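Local coordinates for DUF4848 domain-containing protein (PDB 4LB8) that is of unknown function, a probable exported lipoprotein of the DUF4848 family from Bacteroides thetaiotaomicron, at residues T26-F30 against Y125-M129; A172-Q176 against V278-G284. All blocks are in the same frame, centred on the assembly; numbering follows the deposited sequence.

Contact 1: residues T26-F30 against Y125-M129; sequences TMIKF and YFVNM
A classic beta bulge opens strand 27-30, where T26 and M27 both face I22 of strand 19-22. T26 has phi/psi -112/3°, and M27 to F30 are extended. Against this strand of the N-terminal mixed sheet lies the irregular segment 125-129; the CA atoms pair M27 with N128 and I28 with F126, each 6.4 Å apart. The apolar contacts centre on F126: F30 and F126, both chi1 m, form a T-shaped pair, the edge of F30 meeting the face of F126 with centroids 4.9 Å apart, planes at 80°, and F30 CZ 3.6 Å from F126 CG. I28 CG2 packs 4.3 Å from F126 CB, and A39 of helix 33-44 touches both phenylalanine side chains. A water bridges the two backbones, accepting from I28 N (2.8 Å) and donating to F126 O (2.9 Å). The contact packs the segment leading to strand 132-135 onto the sheet. N128 (chi1 p) accepts from K130 N and E132 N at OD1, while N128 ND2 donates to T26 O at 2.7 Å.

Contact 2: residues A172-Q176 against V278-G284; sequences AYSRQ and VPYDQRG
Strand 172-175 runs extended past a turn leading from V278 into strand 284-289; the nearest CA pairs are Y173 with G284 (4.7 Å) and Q176 with V278 (7.2 Å). CA-to-CB bonds of A172, S174 and Q176 point toward the turn, those of Y173 and R175 away. V278 (chi1 t) has CG1 3.4 Å from S174 OG and 4.0 Å from Q176 CG. From P279 the chain bends through a 3-10 segment at Y280 and D281, with Q282 N bonded to P279 O (2.8 Å). Q282 O accepts a very short bond from S174 OG (2.5 Å, chi1 t); Q282 NE2 donates to Q176 OE1 (3.2 Å), both glutamines m,m. R283 NH1 turns back to Y280 O (2.8 Å). G284 CA makes a CA-H...O contact with Y173 O (3.1 Å), where an ideal CB would clash. Glycine thus permits close backbone approach, and hydrogen bonds of S174 and Q176 tie one sheet to the turn into another at the subunit interface, where Q176 NE2 bonds weakly to Q282 OE1 of the second subunit.

How the contacts relate
From the N terminus, strand 27-30 comes early in the sequence, and the chain then passes through four helices, 33-44 to 84-98, before returning at 125-129. Contact 1 closes this largely helical loop of 94 residues, tying the N-terminal mixed sheet to the approach to its own third strand. After strands 132-135 and 138-141 complete that sheet, the chain crosses, past helix 148-152, to the beta-rich part. There contact 2 closes a helix-free loop of 101 residues, joining strand 171-175 of one antiparallel sheet to the turn before strand 284-289 of another. Contacts 1 and 2 are in series, neither nested nor crossed; the centres of contacts 1 and 2 lie about 47 Å apart, on opposite sides of the chain's centre.

Contact 1: residues T26-F30 against Y125-M129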
loop_
_atom_site.group_PDB
_atom_site.type_symbol
_atom_site.label_atom_id
_atom_site.label_comp_id
_atom_site.label_asym_id
_atom_site.label_seq_id
_atom_site.Cartn_x
_atom_site.Cartn_y
_atom_site.Cartn_z
ATOM N N THR A 26 -16.241 -34.891 21.212
ATOM C CA THR A 26 -15.768 -34.572 19.857
ATOM C C THR A 26 -16.835 -33.838 19.018
ATOM O O THR A 26 -16.593 -33.541 17.850
ATOM C CB THR A 26 -15.295 -35.868 19.149
ATOM O OG1 THR A 26 -16.399 -36.747 18.919
ATOM C CG2 THR A 26 -14.207 -36.598 19.928
HETATM N N MSE A 27 -18.000 -33.535 19.608
HETATM C CA MSE A 27 -19.072 -32.865 18.887
HETATM C C MSE A 27 -19.936 -32.004 19.806
HETATM O O MSE A 27 -20.383 -32.484 20.843
HETATM C CB MSE A 27 -19.956 -33.927 18.183
HETATM C CG MSE A 27 -21.014 -33.344 17.232
HETATM SE SE MSE A 27 -20.271 -32.529 15.605
HETATM C CE MSE A 27 -19.789 -34.168 14.729
ATOM N N ILE A 28 -20.214 -30.755 19.399
ATOM C CA ILE A 28 -21.154 -29.847 20.075
ATOM C C ILE A 28 -22.501 -30.008 19.360
ATOM O O ILE A 28 -22.558 -29.923 18.133
ATOM C CB ILE A 28 -20.673 -28.352 20.116
ATOM C CG1 ILE A 28 -19.528 -28.120 21.121
ATOM C CG2 ILE A 28 -21.829 -27.372 20.378
ATOM C CD1 ILE A 28 -19.889 -27.977 22.625
ATOM N N LYS A 29 -23.571 -30.253 20.121
ATOM C CA LYS A 29 -24.921 -30.365 19.587
ATOM C C LYS A 29 -25.792 -29.286 20.222
ATOM O O LYS A 29 -25.798 -29.144 21.438
ATOM C CB LYS A 29 -25.502 -31.774 19.830
ATOM C CG LYS A 29 -26.916 -32.016 19.283
ATOM C CD LYS A 29 -27.595 -33.141 20.054
ATOM C CE LYS A 29 -28.563 -34.006 19.259
ATOM N NZ LYS A 29 -27.866 -34.931 18.305
ATOM N N PHE A 30 -26.489 -28.507 19.390
ATOM C CA PHE A 30 -27.446 -27.498 19.830
ATOM C C PHE A 30 -28.840 -28.075 19.667
ATOM O O PHE A 30 -29.037 -28.964 18.833
ATOM C CB PHE A 30 -27.288 -26.182 19.048
ATOM C CG PHE A 30 -25.978 -25.492 19.327
ATOM C CD1 PHE A 30 -25.766 -24.821 20.533
ATOM C CD2 PHE A 30 -24.937 -25.537 18.400
ATOM C CE1 PHE A 30 -24.541 -24.200 20.800
ATOM C CE2 PHE A 30 -23.717 -24.910 18.670
ATOM C CZ PHE A 30 -23.530 -24.237 19.861
ATOM N N TYR A 125 -15.608 -21.062 18.058
ATOM C CA TYR A 125 -15.939 -21.417 19.433
ATOM C C TYR A 125 -16.607 -22.788 19.532
ATOM O O TYR A 125 -16.475 -23.440 20.558
ATOM C CB TYR A 125 -16.889 -20.364 20.044
ATOM C CG TYR A 125 -16.322 -18.962 20.062
ATOM C CD1 TYR A 125 -15.175 -18.664 20.787
ATOM C CD2 TYR A 125 -16.973 -17.918 19.417
ATOM C CE1 TYR A 125 -14.622 -17.386 20.769
ATOM C CE2 TYR A 125 -16.454 -16.626 19.426
ATOM C CZ TYR A 125 -15.274 -16.365 20.099
ATOM O OH TYR A 125 -14.752 -15.097 20.110
ATOM N N PHE A 126 -17.355 -23.215 18.500
ATOM C CA PHE A 126 -18.105 -24.450 18.630
ATOM C C PHE A 126 -17.673 -25.558 17.660
ATOM O O PHE A 126 -17.879 -26.722 18.008
ATOM C CB PHE A 126 -19.606 -24.173 18.487
ATOM C CG PHE A 126 -20.178 -23.052 19.334
ATOM C CD1 PHE A 126 -20.071 -23.078 20.718
ATOM C CD2 PHE A 126 -20.878 -22.005 18.748
ATOM C CE1 PHE A 126 -20.634 -22.056 21.506
ATOM C CE2 PHE A 126 -21.453 -20.995 19.535
ATOM C CZ PHE A 126 -21.317 -21.018 20.907
ATOM N N VAL A 127 -17.062 -25.226 16.482
ATOM C CA VAL A 127 -16.582 -26.242 15.532
ATOM C C VAL A 127 -15.481 -27.106 16.170
ATOM O O VAL A 127 -14.683 -26.614 16.972
ATOM C CB VAL A 127 -16.098 -25.717 14.145
ATOM C CG1 VAL A 127 -17.257 -25.251 13.274
ATOM C CG2 VAL A 127 -15.016 -24.645 14.272
ATOM N N ASN A 128 -15.450 -28.389 15.806
ATOM C CA ASN A 128 -14.452 -29.323 16.287
ATOM C C ASN A 128 -13.239 -29.305 15.346
ATOM O O ASN A 128 -13.076 -28.373 14.545
ATOM C CB ASN A 128 -15.044 -30.746 16.446
ATOM C CG ASN A 128 -15.587 -31.405 15.190
ATOM O OD1 ASN A 128 -15.320 -31.009 14.051
ATOM N ND2 ASN A 128 -16.335 -32.473 15.382
HETATM N N MSE A 129 -12.422 -30.361 15.410
HETATM C CA MSE A 129 -11.202 -30.465 14.631
HETATM C C MSE A 129 -11.441 -30.703 13.120
HETATM O O MSE A 129 -10.495 -30.526 12.336
HETATM C CB MSE A 129 -10.289 -31.539 15.242
HETATM C CG MSE A 129 -9.808 -31.172 16.666
HETATM SE SE MSE A 129 -9.080 -29.342 16.820
HETATM C CE MSE A 129 -10.430 -28.447 17.705
HETATM O O HOH W 1 -18.564 -29.527 17.508
#

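Contact 2: residues A172-Q176 against V278-G284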
loop_
_atom_site.group_PDB
_atom_site.type_symbol
_atom_site.label_atom_id
_atom_site.label_comp_id
_atom_site.label_asym_id
_atom_site.label_seq_id
_atom_site.Cartn_x
_atom_site.Cartn_y
_atom_site.Cartn_z
ATOM N N ALA A 172 11.422 4.732 -5.474
ATOM C CA ALA A 172 10.876 4.886 -4.129
ATOM C C ALA A 172 9.681 5.784 -4.204
ATOM O O ALA A 172 9.706 6.773 -4.946
ATOM C CB ALA A 172 11.916 5.440 -3.173
ATOM N N TYR A 173 8.597 5.407 -3.507
ATOM C CA TYR A 173 7.375 6.189 -3.531
ATOM C C TYR A 173 6.651 6.124 -2.207
ATOM O O TYR A 173 6.885 5.238 -1.386
ATOM C CB TYR A 173 6.430 5.729 -4.685
ATOM C CG TYR A 173 5.978 4.283 -4.596
ATOM C CD1 TYR A 173 4.875 3.919 -3.820
ATOM C CD2 TYR A 173 6.654 3.273 -5.283
ATOM C CE1 TYR A 173 4.477 2.585 -3.701
ATOM C CE2 TYR A 173 6.248 1.934 -5.192
ATOM C CZ TYR A 173 5.168 1.592 -4.386
ATOM O OH TYR A 173 4.787 0.268 -4.266
ATOM N N SER A 174 5.701 7.053 -2.043
ATOM C CA SER A 174 4.766 7.103 -0.946
ATOM C C SER A 174 3.499 7.756 -1.452
ATOM O O SER A 174 3.518 8.934 -1.796
ATOM C CB SER A 174 5.353 7.830 0.248
ATOM O OG SER A 174 4.554 7.596 1.394
ATOM N N ARG A 175 2.442 6.956 -1.661
ATOM C CA ARG A 175 1.158 7.504 -2.095
ATOM C C ARG A 175 0.243 7.519 -0.895
ATOM O O ARG A 175 -0.070 6.471 -0.344
ATOM C CB ARG A 175 0.531 6.743 -3.268
ATOM C CG ARG A 175 -0.836 7.343 -3.668
ATOM C CD ARG A 175 -1.577 6.550 -4.729
ATOM N NE ARG A 175 -2.454 5.574 -4.092
ATOM C CZ ARG A 175 -2.207 4.274 -4.041
ATOM N NH1 ARG A 175 -1.132 3.772 -4.640
ATOM N NH2 ARG A 175 -3.042 3.462 -3.426
ATOM N N GLN A 176 -0.144 8.698 -0.463
ATOM C CA GLN A 176 -1.010 8.813 0.693
ATOM C C GLN A 176 -2.444 9.122 0.227
ATOM O O GLN A 176 -2.743 8.969 -0.946
ATOM C CB GLN A 176 -0.434 9.850 1.687
ATOM C CG GLN A 176 0.910 9.414 2.299
ATOM C CD GLN A 176 0.821 8.115 3.089
ATOM O OE1 GLN A 176 1.559 7.165 2.823
ATOM N NE2 GLN A 176 -0.103 8.029 4.061
ATOM N N VAL A 278 4.019 14.684 2.376
ATOM C CA VAL A 278 4.165 13.286 2.814
ATOM C C VAL A 278 5.151 13.269 3.988
ATOM O O VAL A 278 6.313 13.572 3.797
ATOM C CB VAL A 278 4.526 12.289 1.672
ATOM C CG1 VAL A 278 4.654 10.873 2.204
ATOM C CG2 VAL A 278 3.474 12.316 0.568
ATOM N N PRO A 279 4.694 12.988 5.227
ATOM C CA PRO A 279 5.599 13.103 6.400
ATOM C C PRO A 279 6.688 12.038 6.458
ATOM O O PRO A 279 6.488 10.948 5.948
ATOM C CB PRO A 279 4.640 12.958 7.595
ATOM C CG PRO A 279 3.483 12.207 7.048
ATOM C CD PRO A 279 3.310 12.666 5.644
ATOM N N TYR A 280 7.810 12.340 7.122
ATOM C CA TYR A 280 8.992 11.471 7.258
ATOM C C TYR A 280 8.598 10.034 7.658
ATOM O O TYR A 280 9.081 9.078 7.064
ATOM C CB TYR A 280 9.996 12.086 8.263
ATOM C CG TYR A 280 11.176 11.202 8.606
ATOM C CD1 TYR A 280 12.277 11.108 7.757
ATOM C CD2 TYR A 280 11.212 10.489 9.799
ATOM C CE1 TYR A 280 13.371 10.301 8.077
ATOM C CE2 TYR A 280 12.306 9.694 10.137
ATOM C CZ TYR A 280 13.382 9.599 9.272
ATOM O OH TYR A 280 14.436 8.784 9.608
ATOM N N ASP A 281 7.680 9.892 8.603
ATOM C CA ASP A 281 7.144 8.609 9.069
ATOM C C ASP A 281 6.667 7.738 7.894
ATOM O O ASP A 281 6.866 6.515 7.884
ATOM C CB ASP A 281 5.974 8.925 10.029
ATOM C CG ASP A 281 5.036 7.806 10.357
ATOM O OD1 ASP A 281 5.371 7.001 11.248
ATOM O OD2 ASP A 281 3.921 7.782 9.786
ATOM N N GLN A 282 6.041 8.378 6.909
ATOM C CA GLN A 282 5.459 7.706 5.762
ATOM C C GLN A 282 6.393 7.721 4.530
ATOM O O GLN A 282 5.947 7.387 3.419
ATOM C CB GLN A 282 4.097 8.341 5.445
ATOM C CG GLN A 282 2.980 7.939 6.431
ATOM C CD GLN A 282 2.799 6.430 6.573
ATOM O OE1 GLN A 282 2.869 5.860 7.667
ATOM N NE2 GLN A 282 2.570 5.741 5.479
ATOM N N ARG A 283 7.704 8.015 4.732
ATOM C CA ARG A 283 8.671 8.033 3.627
ATOM C C ARG A 283 8.806 6.675 2.943
ATOM O O ARG A 283 8.798 5.638 3.606
ATOM C CB ARG A 283 10.052 8.535 4.088
ATOM C CG ARG A 283 10.907 7.513 4.807
ATOM C CD ARG A 283 11.971 8.181 5.635
ATOM N NE ARG A 283 12.613 7.261 6.577
ATOM C CZ ARG A 283 12.068 6.810 7.705
ATOM N NH1 ARG A 283 10.835 7.170 8.049
ATOM N NH2 ARG A 283 12.747 5.984 8.490
ATOM N N GLY A 284 8.906 6.719 1.618
ATOM C CA GLY A 284 9.114 5.570 0.749
ATOM C C GLY A 284 10.574 5.200 0.634
ATOM O O GLY A 284 11.430 6.075 0.609
#